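Local coordinates for protein VAPBC49 (Mycobacterium tuberculosis, PDB 5AF3) that is possibly the antitoxin component of a type II toxin-antitoxin system, paired with the toxin VapC45, and probably binds DNA, at residues A[24-29]-A[73-78]; A[79-84]-A[108-113]; A[87-92]-A[141-146]; A[95-100]-A[137-142]. All coordinates share one frame; numbering follows the deposited sequence.

Overall arrangement
Contact 1 closes first, before the others open, bringing the end of helix 20-27 back against helix 72-86. Contact 2 starts one residue later on that helix and receives the loop before helix 115-130; its segments alternate with those of contacts 3 and 4, so it crosses both. Contact 3 joins the loop that follows helix 72-86 to the end of helix 135-143. Contact 4 opens later, on helix 95-105, and also ends on helix 135-143, so its loop lies within that of contact 3 apart from the shared Arg141 and Gly142. Phe84 of contact 2 touches Leu143 of contact 3, linking the central helix to the outer helical group.

Contact 1. Residues A[24-29]-A[73-78]; sequences SRYLVV and VGIAEA
Leu27 carries its CG anti to the carbonyl carbon (chi1 -57°), and this sends both methyl branches across to helix 72-86, where Ile75 and Ala78 receive them. Ile75 is turned with chi1 at -150°, which leaves CG2 squeezed between its own backbone N and carbonyl carbon while CG1 points across to Leu27. The two side chains cross obliquely: Ile75 CG1 lies 3.9 Å from Leu27 CD1 and 4.0 Å from Leu27 CD2, so it is straddled by the isopropyl fork. The tightest point is one turn further on, where Leu27 CD1 presses on Ala78 CB at 3.5 Å, a little inside the usual carbon-carbon separation. The same methyl also lies 3.8 Å from Ile75 O. Tyr26 adds a lighter touch, with Ile75 CD1 at the ring edge, near its plane, 4.4 Å from Tyr26 CD2. All four residues that meet are buried, and the side chains that meet do so through carbon atoms.

Behind Leu27 the helix ends in a Schellman motif. Val28, with positive phi, is its C-prime residue; Val29 N bonds to Ser24 O at 3.1 Å, and the bond from Val28 N to Arg25 O is weak. Ser24 OG reinforces this turn by donating to Val29 O at 2.6 Å, nearly along the C=O axis.

The turn leads at once into helix 31-38, whose Leu34 touches Val29 and Ala78, a layout consistent with the helix-turn-helix family assignment. Tyr18 of strand 18-19 packs on Tyr26 and Ile75, while Asn82 of helix 72-86 bonds to Val28 O.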
loop_
_atom_site.group_PDB
_atom_site.type_symbol
_atom_site.label_atom_id
_atom_site.label_comp_id
_atom_site.label_asym_id
_atom_site.label_seq_id
_atom_site.Cartn_x
_atom_site.Cartn_y
_atom_site.Cartn_z
ATOM N N SER A 24 3.940 2.103 11.818
ATOM C CA SER A 24 4.289 2.695 10.523
ATOM C C SER A 24 3.687 1.866 9.375
ATOM O O SER A 24 3.183 2.419 8.412
ATOM C CB SER A 24 5.824 2.792 10.407
ATOM O OG SER A 24 6.202 2.915 9.048
ATOM N N ARG A 25 3.725 0.540 9.504
ATOM C CA ARG A 25 3.222 -0.353 8.447
ATOM C C ARG A 25 1.699 -0.309 8.385
ATOM O O ARG A 25 1.111 -0.088 7.318
ATOM C CB ARG A 25 3.685 -1.789 8.691
ATOM C CG ARG A 25 5.167 -1.973 8.615
ATOM C CD ARG A 25 5.508 -3.433 8.753
ATOM N NE ARG A 25 6.453 -3.597 9.855
ATOM C CZ ARG A 25 6.261 -4.379 10.916
ATOM N NH1 ARG A 25 5.156 -5.125 11.016
ATOM N NH2 ARG A 25 7.203 -4.430 11.861
ATOM N N TYR A 26 1.070 -0.457 9.553
ATOM C CA TYR A 26 -0.394 -0.485 9.609
ATOM C C TYR A 26 -1.065 0.821 9.172
ATOM O O TYR A 26 -2.096 0.781 8.528
ATOM C CB TYR A 26 -0.889 -0.891 10.998
ATOM C CG TYR A 26 -0.241 -2.105 11.621
ATOM C CD1 TYR A 26 0.306 -3.158 10.838
ATOM C CD2 TYR A 26 -0.161 -2.216 13.005
ATOM C CE1 TYR A 26 0.907 -4.286 11.457
ATOM C CE2 TYR A 26 0.431 -3.331 13.606
ATOM C CZ TYR A 26 0.953 -4.349 12.819
ATOM O OH TYR A 26 1.523 -5.430 13.471
ATOM N N LEU A 27 -0.484 1.960 9.583
ATOM C CA LEU A 27 -0.992 3.305 9.265
ATOM C C LEU A 27 -0.478 3.879 7.937
ATOM O O LEU A 27 -1.054 4.838 7.405
ATOM C CB LEU A 27 -0.649 4.278 10.395
ATOM C CG LEU A 27 -1.145 3.924 11.799
ATOM C CD1 LEU A 27 -0.985 5.197 12.660
ATOM C CD2 LEU A 27 -2.542 3.379 11.821
ATOM N N VAL A 28 0.572 3.255 7.397
ATOM C CA VAL A 28 1.234 3.738 6.155
ATOM C C VAL A 28 1.733 5.182 6.364
ATOM O O VAL A 28 1.250 6.153 5.739
ATOM C CB VAL A 28 0.337 3.626 4.890
ATOM C CG1 VAL A 28 1.182 3.808 3.618
ATOM C CG2 VAL A 28 -0.392 2.288 4.846
ATOM N N VAL A 29 2.672 5.298 7.288
ATOM C CA VAL A 29 3.266 6.564 7.699
ATOM C C VAL A 29 4.711 6.231 7.995
ATOM O O VAL A 29 4.991 5.147 8.529
ATOM C CB VAL A 29 2.580 7.187 8.954
ATOM C CG1 VAL A 29 2.641 6.242 10.128
ATOM C CG2 VAL A 29 3.231 8.552 9.344
ATOM N N VAL A 73 -5.260 3.797 22.051
ATOM C CA VAL A 73 -5.642 5.212 21.874
ATOM C C VAL A 73 -4.565 6.001 21.091
ATOM O O VAL A 73 -4.932 6.901 20.279
ATOM C CB VAL A 73 -6.011 5.930 23.228
ATOM C CG1 VAL A 73 -4.798 6.112 24.088
ATOM C CG2 VAL A 73 -6.751 7.273 22.945
ATOM N N GLY A 74 -3.285 5.708 21.342
ATOM C CA GLY A 74 -2.163 6.355 20.653
ATOM C C GLY A 74 -2.099 6.028 19.156
ATOM O O GLY A 74 -1.764 6.889 18.322
ATOM N N ILE A 75 -2.344 4.771 18.789
ATOM C CA ILE A 75 -2.381 4.455 17.354
ATOM C C ILE A 75 -3.584 5.123 16.660
ATOM O O ILE A 75 -3.514 5.492 15.474
ATOM C CB ILE A 75 -2.284 2.922 17.030
ATOM C CG1 ILE A 75 -1.589 2.763 15.659
ATOM C CG2 ILE A 75 -3.643 2.251 17.028
ATOM C CD1 ILE A 75 -1.265 1.324 15.302
ATOM N N ALA A 76 -4.669 5.321 17.412
ATOM C CA ALA A 76 -5.882 5.939 16.877
ATOM C C ALA A 76 -5.559 7.421 16.620
ATOM O O ALA A 76 -5.895 7.955 15.557
ATOM C CB ALA A 76 -7.057 5.800 17.914
ATOM N N GLU A 77 -4.889 8.058 17.584
ATOM C CA GLU A 77 -4.432 9.457 17.433
ATOM C C GLU A 77 -3.441 9.570 16.242
ATOM O O GLU A 77 -3.544 10.470 15.401
ATOM C CB GLU A 77 -3.795 9.918 18.745
ATOM C CG GLU A 77 -4.853 9.990 19.883
ATOM C CD GLU A 77 -4.266 10.196 21.266
ATOM O OE1 GLU A 77 -3.096 9.802 21.483
ATOM O OE2 GLU A 77 -5.005 10.796 22.112
ATOM N N ALA A 78 -2.515 8.625 16.142
ATOM C CA ALA A 78 -1.558 8.597 15.008
ATOM C C ALA A 78 -2.283 8.414 13.669
ATOM O O ALA A 78 -1.912 9.029 12.666
ATOM C CB ALA A 78 -0.475 7.506 15.210
#

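Contact 2. Residues A[79-84]-A[108-113]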
loop_
_atom_site.group_PDB
_atom_site.type_symbol
_atom_site.label_atom_id
_atom_site.label_comp_id
_atom_site.label_asym_id
_atom_site.label_seq_id
_atom_site.Cartn_x
_atom_site.Cartn_y
_atom_site.Cartn_z
ATOM N N TYR A 79 -3.319 7.582 13.661
ATOM C CA TYR A 79 -4.103 7.323 12.481
ATOM C C TYR A 79 -4.776 8.613 11.996
ATOM O O TYR A 79 -4.706 8.951 10.797
ATOM C CB TYR A 79 -5.140 6.236 12.728
ATOM C CG TYR A 79 -6.148 6.085 11.615
ATOM C CD1 TYR A 79 -5.853 5.345 10.459
ATOM C CD2 TYR A 79 -7.414 6.655 11.734
ATOM C CE1 TYR A 79 -6.795 5.200 9.462
ATOM C CE2 TYR A 79 -8.347 6.502 10.766
ATOM C CZ TYR A 79 -8.036 5.806 9.618
ATOM O OH TYR A 79 -9.017 5.686 8.663
ATOM N N VAL A 80 -5.370 9.349 12.929
ATOM C CA VAL A 80 -6.059 10.605 12.583
ATOM C C VAL A 80 -5.074 11.677 12.104
ATOM O O VAL A 80 -5.310 12.299 11.082
ATOM C CB VAL A 80 -6.911 11.099 13.734
ATOM C CG1 VAL A 80 -7.472 12.524 13.455
ATOM C CG2 VAL A 80 -8.118 10.106 13.946
ATOM N N LEU A 81 -3.984 11.865 12.828
ATOM C CA LEU A 81 -2.919 12.776 12.410
ATOM C C LEU A 81 -2.350 12.413 11.037
ATOM O O LEU A 81 -1.986 13.282 10.266
ATOM C CB LEU A 81 -1.799 12.774 13.419
ATOM C CG LEU A 81 -2.072 13.449 14.767
ATOM C CD1 LEU A 81 -0.852 13.289 15.626
ATOM C CD2 LEU A 81 -2.407 14.958 14.508
ATOM N N ASN A 82 -2.258 11.124 10.736
ATOM C CA ASN A 82 -1.831 10.725 9.391
ATOM C C ASN A 82 -2.828 11.094 8.308
ATOM O O ASN A 82 -2.432 11.400 7.154
ATOM C CB ASN A 82 -1.505 9.238 9.335
ATOM C CG ASN A 82 -0.672 8.881 8.097
ATOM O OD1 ASN A 82 0.182 9.661 7.663
ATOM N ND2 ASN A 82 -0.947 7.721 7.512
ATOM N N ALA A 83 -4.109 11.067 8.655
ATOM C CA ALA A 83 -5.161 11.459 7.752
ATOM C C ALA A 83 -5.022 12.959 7.517
ATOM O O ALA A 83 -5.223 13.423 6.379
ATOM C CB ALA A 83 -6.543 11.148 8.324
ATOM N N PHE A 84 -4.675 13.700 8.582
ATOM C CA PHE A 84 -4.413 15.146 8.440
ATOM C C PHE A 84 -3.211 15.371 7.484
ATOM O O PHE A 84 -3.279 16.210 6.558
ATOM C CB PHE A 84 -4.134 15.837 9.801
ATOM C CG PHE A 84 -5.323 15.898 10.726
ATOM C CD1 PHE A 84 -6.593 15.448 10.350
ATOM C CD2 PHE A 84 -5.150 16.432 12.017
ATOM C CE1 PHE A 84 -7.658 15.508 11.262
ATOM C CE2 PHE A 84 -6.212 16.497 12.918
ATOM C CZ PHE A 84 -7.444 16.030 12.549
ATOM N N HIS A 108 -8.082 13.096 24.689
ATOM C CA HIS A 108 -7.849 12.229 23.507
ATOM C C HIS A 108 -8.824 12.590 22.376
ATOM O O HIS A 108 -9.380 11.721 21.713
ATOM C CB HIS A 108 -8.001 10.733 23.922
ATOM C CG HIS A 108 -6.987 10.275 24.928
ATOM N ND1 HIS A 108 -5.628 10.270 24.680
ATOM C CD2 HIS A 108 -7.139 9.791 26.192
ATOM C CE1 HIS A 108 -4.989 9.817 25.750
ATOM N NE2 HIS A 108 -5.882 9.521 26.677
ATOM N N ALA A 109 -9.076 13.897 22.174
ATOM C CA ALA A 109 -10.075 14.332 21.212
ATOM C C ALA A 109 -9.891 13.747 19.785
ATOM O O ALA A 109 -10.873 13.549 19.076
ATOM C CB ALA A 109 -10.073 15.887 21.123
ATOM N N LEU A 110 -8.636 13.556 19.364
ATOM C CA LEU A 110 -8.387 12.968 18.026
ATOM C C LEU A 110 -9.036 11.601 17.867
ATOM O O LEU A 110 -9.443 11.222 16.757
ATOM C CB LEU A 110 -6.898 12.864 17.725
ATOM C CG LEU A 110 -6.151 14.199 17.592
ATOM C CD1 LEU A 110 -4.708 13.958 17.318
ATOM C CD2 LEU A 110 -6.754 14.954 16.414
ATOM N N ALA A 111 -9.157 10.888 18.992
ATOM C CA ALA A 111 -9.772 9.538 19.019
ATOM C C ALA A 111 -11.252 9.556 19.457
ATOM O O ALA A 111 -11.865 8.517 19.704
ATOM C CB ALA A 111 -8.939 8.610 19.899
ATOM N N SER A 112 -11.833 10.745 19.490
ATOM C CA SER A 112 -13.201 10.916 19.966
ATOM C C SER A 112 -14.272 10.742 18.906
ATOM O O SER A 112 -14.113 11.149 17.768
ATOM C CB SER A 112 -13.342 12.309 20.608
ATOM O OG SER A 112 -14.694 12.575 20.895
ATOM N N GLN A 113 -15.418 10.215 19.329
ATOM C CA GLN A 113 -16.577 10.059 18.489
ATOM C C GLN A 113 -17.087 11.422 18.026
ATOM O O GLN A 113 -17.721 11.522 16.995
ATOM C CB GLN A 113 -17.678 9.320 19.242
ATOM C CG GLN A 113 -18.927 9.082 18.410
ATOM C CD GLN A 113 -19.816 8.021 19.010
ATOM O OE1 GLN A 113 -19.550 7.508 20.104
ATOM N NE2 GLN A 113 -20.880 7.683 18.299
#
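Leu110 is the whole of the tightly packed part of this contact on the loop side: its two methyls are shared among Val80, Leu81 and Phe84, which lie on one side of helix 72-86. Leu110 CD1 turns to Leu81, 3.7 Å from Leu81 CG and 3.8 Å from Leu81 CD2, the two side chains crossing at about a right angle. The other methyl serves two residues at once, with Leu110 CD2 3.9 Å from Val80 CG1 and also 3.9 Å from Phe84 CE2. It meets the Phe84 ring obliquely.

Val80 holds both ends of Leu110. Its CG1 stands anti to the backbone N (chi1 172°) and reaches the methyl, whereas Val80 CG2 rests 3.3 Å from Leu110 O. The leucine is thus touched at its tip and at its carbonyl by a single residue.

Contact with residues 79-84 falls away on either side of Leu110 in sequence. Ala111 comes no nearer than 6.2 Å with its CB to residues 79-84 and turns instead to Val73 and Ala76, earlier on the helix; Gln113 is at the solvent side. Leu110 sits in a short 3-10 turn, as the bonds from Ala111 N to His108 O (2.9 Å) and Ser112 N to Ala109 O (3.0 Å) attest. Ser112 OG then caps Asp114 N on the way into helix 115-130.

Around this core, Val80 leans on Ile164 of strand 164-166 and Leu161 of helix 155-161, Phe84 packs on Val157 of the same helix, and the His108 ND1 bond to Glu77 OE2 ties the loop to helix 72-86 a turn earlier.

Contact 3. Residues A[87-92]-A[141-146]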
loop_
_atom_site.group_PDB
_atom_site.type_symbol
_atom_site.label_atom_id
_atom_site.label_comp_id
_atom_site.label_asym_id
_atom_site.label_seq_id
_atom_site.Cartn_x
_atom_site.Cartn_y
_atom_site.Cartn_z
ATOM N N ALA A 87 -3.875 14.882 3.886
ATOM C CA ALA A 87 -4.699 15.963 3.346
ATOM C C ALA A 87 -3.898 17.206 2.937
ATOM O O ALA A 87 -4.464 18.154 2.349
ATOM C CB ALA A 87 -5.800 16.344 4.326
ATOM N N GLY A 88 -2.605 17.214 3.282
ATOM C CA GLY A 88 -1.721 18.381 3.001
ATOM C C GLY A 88 -1.573 19.313 4.200
ATOM O O GLY A 88 -0.935 20.368 4.100
ATOM N N VAL A 89 -2.133 18.928 5.354
ATOM C CA VAL A 89 -2.012 19.750 6.551
ATOM C C VAL A 89 -0.553 19.903 7.029
ATOM O O VAL A 89 0.180 18.913 7.257
ATOM C CB VAL A 89 -2.885 19.186 7.706
ATOM C CG1 VAL A 89 -2.682 19.995 9.001
ATOM C CG2 VAL A 89 -4.341 19.144 7.271
ATOM N N PRO A 90 -0.114 21.157 7.232
ATOM C CA PRO A 90 1.190 21.298 7.793
ATOM C C PRO A 90 1.253 20.754 9.224
ATOM O O PRO A 90 0.433 21.147 10.064
ATOM C CB PRO A 90 1.435 22.835 7.755
ATOM C CG PRO A 90 0.071 23.426 7.770
ATOM C CD PRO A 90 -0.776 22.463 6.985
ATOM N N MET A 91 2.220 19.872 9.490
ATOM C CA MET A 91 2.222 19.090 10.740
ATOM C C MET A 91 3.144 19.604 11.833
ATOM O O MET A 91 2.953 19.310 13.027
ATOM C CB MET A 91 2.551 17.605 10.462
ATOM C CG MET A 91 1.566 16.917 9.487
ATOM S SD MET A 91 -0.202 16.952 9.940
ATOM C CE MET A 91 -0.124 16.015 11.508
ATOM N N GLN A 92 4.154 20.368 11.440
ATOM C CA GLN A 92 5.203 20.759 12.398
ATOM C C GLN A 92 4.716 21.710 13.481
ATOM O O GLN A 92 5.318 21.786 14.543
ATOM C CB GLN A 92 6.358 21.434 11.663
ATOM C CG GLN A 92 7.206 20.470 10.864
ATOM C CD GLN A 92 8.335 21.194 10.189
ATOM O OE1 GLN A 92 9.264 21.682 10.856
ATOM N NE2 GLN A 92 8.259 21.301 8.859
ATOM N N ARG A 141 -6.937 25.628 7.657
ATOM C CA ARG A 141 -7.251 25.684 6.224
ATOM C C ARG A 141 -6.944 24.381 5.501
ATOM O O ARG A 141 -7.602 24.059 4.505
ATOM C CB ARG A 141 -6.532 26.865 5.545
ATOM C CG ARG A 141 -7.332 28.176 5.703
ATOM C CD ARG A 141 -6.483 29.449 5.585
ATOM N NE ARG A 141 -5.422 29.397 4.562
ATOM C CZ ARG A 141 -4.630 30.428 4.234
ATOM N NH1 ARG A 141 -4.754 31.607 4.845
ATOM N NH2 ARG A 141 -3.696 30.281 3.291
ATOM N N GLY A 142 -5.994 23.627 6.024
ATOM C CA GLY A 142 -5.661 22.309 5.464
ATOM C C GLY A 142 -6.768 21.286 5.728
ATOM O O GLY A 142 -6.923 20.309 4.984
ATOM N N LEU A 143 -7.539 21.509 6.796
ATOM C CA LEU A 143 -8.554 20.559 7.249
ATOM C C LEU A 143 -9.988 20.803 6.825
ATOM O O LEU A 143 -10.757 19.843 6.643
ATOM C CB LEU A 143 -8.492 20.477 8.809
ATOM C CG LEU A 143 -7.218 19.883 9.378
ATOM C CD1 LEU A 143 -7.130 20.091 10.889
ATOM C CD2 LEU A 143 -7.178 18.389 9.027
ATOM N N ILE A 144 -10.386 22.073 6.661
ATOM C CA ILE A 144 -11.801 22.385 6.566
ATOM C C ILE A 144 -12.122 23.254 5.348
ATOM O O ILE A 144 -11.230 23.939 4.812
ATOM C CB ILE A 144 -12.346 23.049 7.876
ATOM C CG1 ILE A 144 -11.841 24.475 8.027
ATOM C CG2 ILE A 144 -12.007 22.199 9.116
ATOM C CD1 ILE A 144 -12.408 25.224 9.248
ATOM N N VAL A 145 -13.364 23.172 4.892
ATOM C CA VAL A 145 -13.835 23.981 3.757
ATOM C C VAL A 145 -15.263 24.376 4.014
ATOM O O VAL A 145 -15.951 23.676 4.780
ATOM C CB VAL A 145 -13.755 23.215 2.418
ATOM C CG1 VAL A 145 -12.315 23.074 2.002
ATOM C CG2 VAL A 145 -14.424 21.861 2.521
ATOM N N PRO A 146 -15.710 25.502 3.402
ATOM C CA PRO A 146 -17.145 25.864 3.393
ATOM C C PRO A 146 -18.007 24.848 2.647
ATOM O O PRO A 146 -17.647 24.390 1.560
ATOM C CB PRO A 146 -17.177 27.204 2.655
ATOM C CG PRO A 146 -15.783 27.727 2.684
ATOM C CD PRO A 146 -14.872 26.526 2.735
#
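A Schellman motif ends helix 72-86 at Gly88, whose positive phi of 97° turns the chain so that Val89 next to it meets the last turn of helix 135-143. The approach is intimate: the CA atoms of Val89 and Gly142 are 4.6 Å apart. Gly142 has no side chain, and Val89 CG2 uses this by lying against the bare backbone, 3.6 Å from Gly142 C.

The same methyl meets Leu143. Val89 CG2 stands 3.4 Å from Leu143 CD2, closer than carbons usually settle, and 3.6 Å from Leu143 CG. The two side chains cross at about a right angle. Val89 holds CG1 anti to the backbone N and CG2 anti to the carbonyl carbon (chi1 176°), and it is the latter branch that makes all these contacts. The CB of Leu143 does not aim at the loop, but chi1 of -66° brings the branch end nearer to Val89. Ala87 marks the fringe, with its CB 4.2 Å from Gly142 O.

Leu143 is backed by Phe84 of helix 72-86, Val157 of helix 155-161 and Leu123 of helix 115-130, and so belongs to a shared apolar core. Beyond it the chain passes into strand 144-147, where Val145 packs on Ala214 of the second subunit.

Gly142 O, at the margin beside Ala87 CB, accepts a hydrogen bond from Lys154 NZ. Chemically, the join rests on methyl groups fitted against each other and against a glycine backbone, so it depends on close fit and not on polar pairing between the two segments.

Contact 4. Residues A[95-100]-A[137-142]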
loop_
_atom_site.group_PDB
_atom_site.type_symbol
_atom_site.label_atom_id
_atom_site.label_comp_id
_atom_site.label_asym_id
_atom_site.label_seq_id
_atom_site.Cartn_x
_atom_site.Cartn_y
_atom_site.Cartn_z
ATOM N N ARG A 95 0.549 21.371 17.136
ATOM C CA ARG A 95 0.227 21.143 18.564
ATOM C C ARG A 95 -0.788 22.143 19.199
ATOM O O ARG A 95 -1.718 21.732 19.899
ATOM C CB ARG A 95 1.511 20.992 19.386
ATOM C CG ARG A 95 1.294 20.598 20.847
ATOM C CD ARG A 95 2.643 20.311 21.487
ATOM N NE ARG A 95 2.555 19.984 22.915
ATOM C CZ ARG A 95 2.867 20.813 23.917
ATOM N NH1 ARG A 95 3.304 22.051 23.673
ATOM N NH2 ARG A 95 2.748 20.397 25.175
ATOM N N PRO A 96 -0.666 23.460 18.925
ATOM C CA PRO A 96 -1.718 24.347 19.488
ATOM C C PRO A 96 -3.134 24.046 19.044
ATOM O O PRO A 96 -4.064 24.156 19.840
ATOM C CB PRO A 96 -1.276 25.740 19.027
ATOM C CG PRO A 96 0.167 25.603 18.901
ATOM C CD PRO A 96 0.364 24.260 18.252
ATOM N N SER A 97 -3.303 23.641 17.781
ATOM C CA SER A 97 -4.640 23.197 17.328
ATOM C C SER A 97 -5.128 21.975 18.081
ATOM O O SER A 97 -6.326 21.896 18.394
ATOM C CB SER A 97 -4.678 22.901 15.802
ATOM O OG SER A 97 -4.396 24.096 15.024
ATOM N N LEU A 98 -4.224 21.017 18.292
ATOM C CA LEU A 98 -4.567 19.811 19.067
ATOM C C LEU A 98 -4.949 20.174 20.533
ATOM O O LEU A 98 -5.989 19.739 21.013
ATOM C CB LEU A 98 -3.429 18.806 19.002
ATOM C CG LEU A 98 -3.017 18.354 17.592
ATOM C CD1 LEU A 98 -1.961 17.296 17.701
ATOM C CD2 LEU A 98 -4.204 17.815 16.832
ATOM N N ASP A 99 -4.145 21.010 21.188
ATOM C CA ASP A 99 -4.473 21.541 22.537
ATOM C C ASP A 99 -5.862 22.154 22.554
ATOM O O ASP A 99 -6.666 21.872 23.438
ATOM C CB ASP A 99 -3.435 22.578 23.009
ATOM C CG ASP A 99 -2.049 21.970 23.307
ATOM O OD1 ASP A 99 -1.924 20.738 23.506
ATOM O OD2 ASP A 99 -1.064 22.740 23.355
ATOM N N TRP A 100 -6.168 22.988 21.556
ATOM C CA TRP A 100 -7.481 23.618 21.464
ATOM C C TRP A 100 -8.584 22.592 21.326
ATOM O O TRP A 100 -9.573 22.655 22.042
ATOM C CB TRP A 100 -7.525 24.700 20.321
ATOM C CG TRP A 100 -8.902 25.269 20.046
ATOM C CD1 TRP A 100 -9.767 24.849 19.092
ATOM C CD2 TRP A 100 -9.568 26.343 20.745
ATOM N NE1 TRP A 100 -10.921 25.602 19.130
ATOM C CE2 TRP A 100 -10.834 26.505 20.151
ATOM C CE3 TRP A 100 -9.231 27.146 21.835
ATOM C CZ2 TRP A 100 -11.765 27.484 20.576
ATOM C CZ3 TRP A 100 -10.171 28.117 22.275
ATOM C CH2 TRP A 100 -11.399 28.273 21.638
ATOM N N ASP A 137 -3.876 29.144 11.351
ATOM C CA ASP A 137 -4.812 29.290 10.260
ATOM C C ASP A 137 -4.445 28.311 9.131
ATOM O O ASP A 137 -5.334 27.732 8.495
ATOM C CB ASP A 137 -4.788 30.746 9.763
ATOM C CG ASP A 137 -5.872 31.039 8.757
ATOM O OD1 ASP A 137 -7.029 30.572 8.931
ATOM O OD2 ASP A 137 -5.592 31.753 7.777
ATOM N N LEU A 138 -3.155 28.111 8.911
ATOM C CA LEU A 138 -2.718 27.204 7.828
ATOM C C LEU A 138 -3.054 25.758 8.147
ATOM O O LEU A 138 -3.494 25.032 7.249
ATOM C CB LEU A 138 -1.246 27.335 7.538
ATOM C CG LEU A 138 -0.841 28.726 7.031
ATOM C CD1 LEU A 138 0.709 28.743 7.036
ATOM C CD2 LEU A 138 -1.447 29.117 5.691
ATOM N N VAL A 139 -2.848 25.354 9.401
ATOM C CA VAL A 139 -3.329 24.007 9.852
ATOM C C VAL A 139 -4.817 23.865 9.534
ATOM O O VAL A 139 -5.271 22.916 8.840
ATOM C CB VAL A 139 -3.051 23.788 11.379
ATOM C CG1 VAL A 139 -3.820 22.537 11.929
ATOM C CG2 VAL A 139 -1.577 23.658 11.639
ATOM N N VAL A 140 -5.610 24.827 10.018
ATOM C CA VAL A 140 -7.060 24.710 9.945
ATOM C C VAL A 140 -7.566 24.772 8.478
ATOM O O VAL A 140 -8.513 24.063 8.116
ATOM C CB VAL A 140 -7.755 25.751 10.849
ATOM C CG1 VAL A 140 -9.250 25.787 10.618
ATOM C CG2 VAL A 140 -7.425 25.451 12.290
ATOM N N ARG A 141 -6.937 25.628 7.657
ATOM C CA ARG A 141 -7.251 25.684 6.224
ATOM C C ARG A 141 -6.944 24.381 5.501
ATOM O O ARG A 141 -7.602 24.059 4.505
ATOM C CB ARG A 141 -6.532 26.865 5.545
ATOM C CG ARG A 141 -7.332 28.176 5.703
ATOM C CD ARG A 141 -6.483 29.449 5.585
ATOM N NE ARG A 141 -5.422 29.397 4.562
ATOM C CZ ARG A 141 -4.630 30.428 4.234
ATOM N NH1 ARG A 141 -4.754 31.607 4.845
ATOM N NH2 ARG A 141 -3.696 30.281 3.291
ATOM N N GLY A 142 -5.994 23.627 6.024
ATOM C CA GLY A 142 -5.661 22.309 5.464
ATOM C C GLY A 142 -6.768 21.286 5.728
ATOM O O GLY A 142 -6.923 20.309 4.984
#
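Van der Waals contact alone joins these two helices directly, and it centres on Ser97 and Val139. Ser97 OG lies 3.5 Å from Val139 CG1 and 3.9 Å from Val139 CB, while Ser97 CB is 4.0 Å from the same CG1 methyl. The torsions explain the meeting: Val139 CG1 is anti to the backbone N (chi1 167°), pointing this branch at the serine. Val140 adds a looser touch, its CG2 4.3 Å from Ser97 OG. The CA atoms of Ser97 and Val139 are 7.6 Å apart, and the joint is modest, burying 80 Å² in all.

Charged groups act within helix 135-143, one turn apart. Arg141 NH1 forms a salt bridge with Asp137 OD2 at 3.1 Å. It is a bent bond, 139° at the hydrogen, and the nitrogen comes from above the carboxylate plane, 38° out of it. Leu138 CD2 covers one face of the guanidinium, toward its rim, 3.5 Å above the plane. Asp137 OD2 also accepts a bond from Gly133 N, so the carboxylate links its helix to the preceding turn.

Backbone bonds keep both segments helical. Asp99 N reaches Arg95 O, and Arg141 N reaches Asp137 O.

A third helix, 115-130, fills in beside them: Phe126 touches Ser97 and stacks with Trp100, and Ala127 packs on Val140. Helices 95-105, 115-130 and 135-143, successive in the chain, thus pack together as a three-helix cluster, with Ser97 and Ala127 at its interfaces.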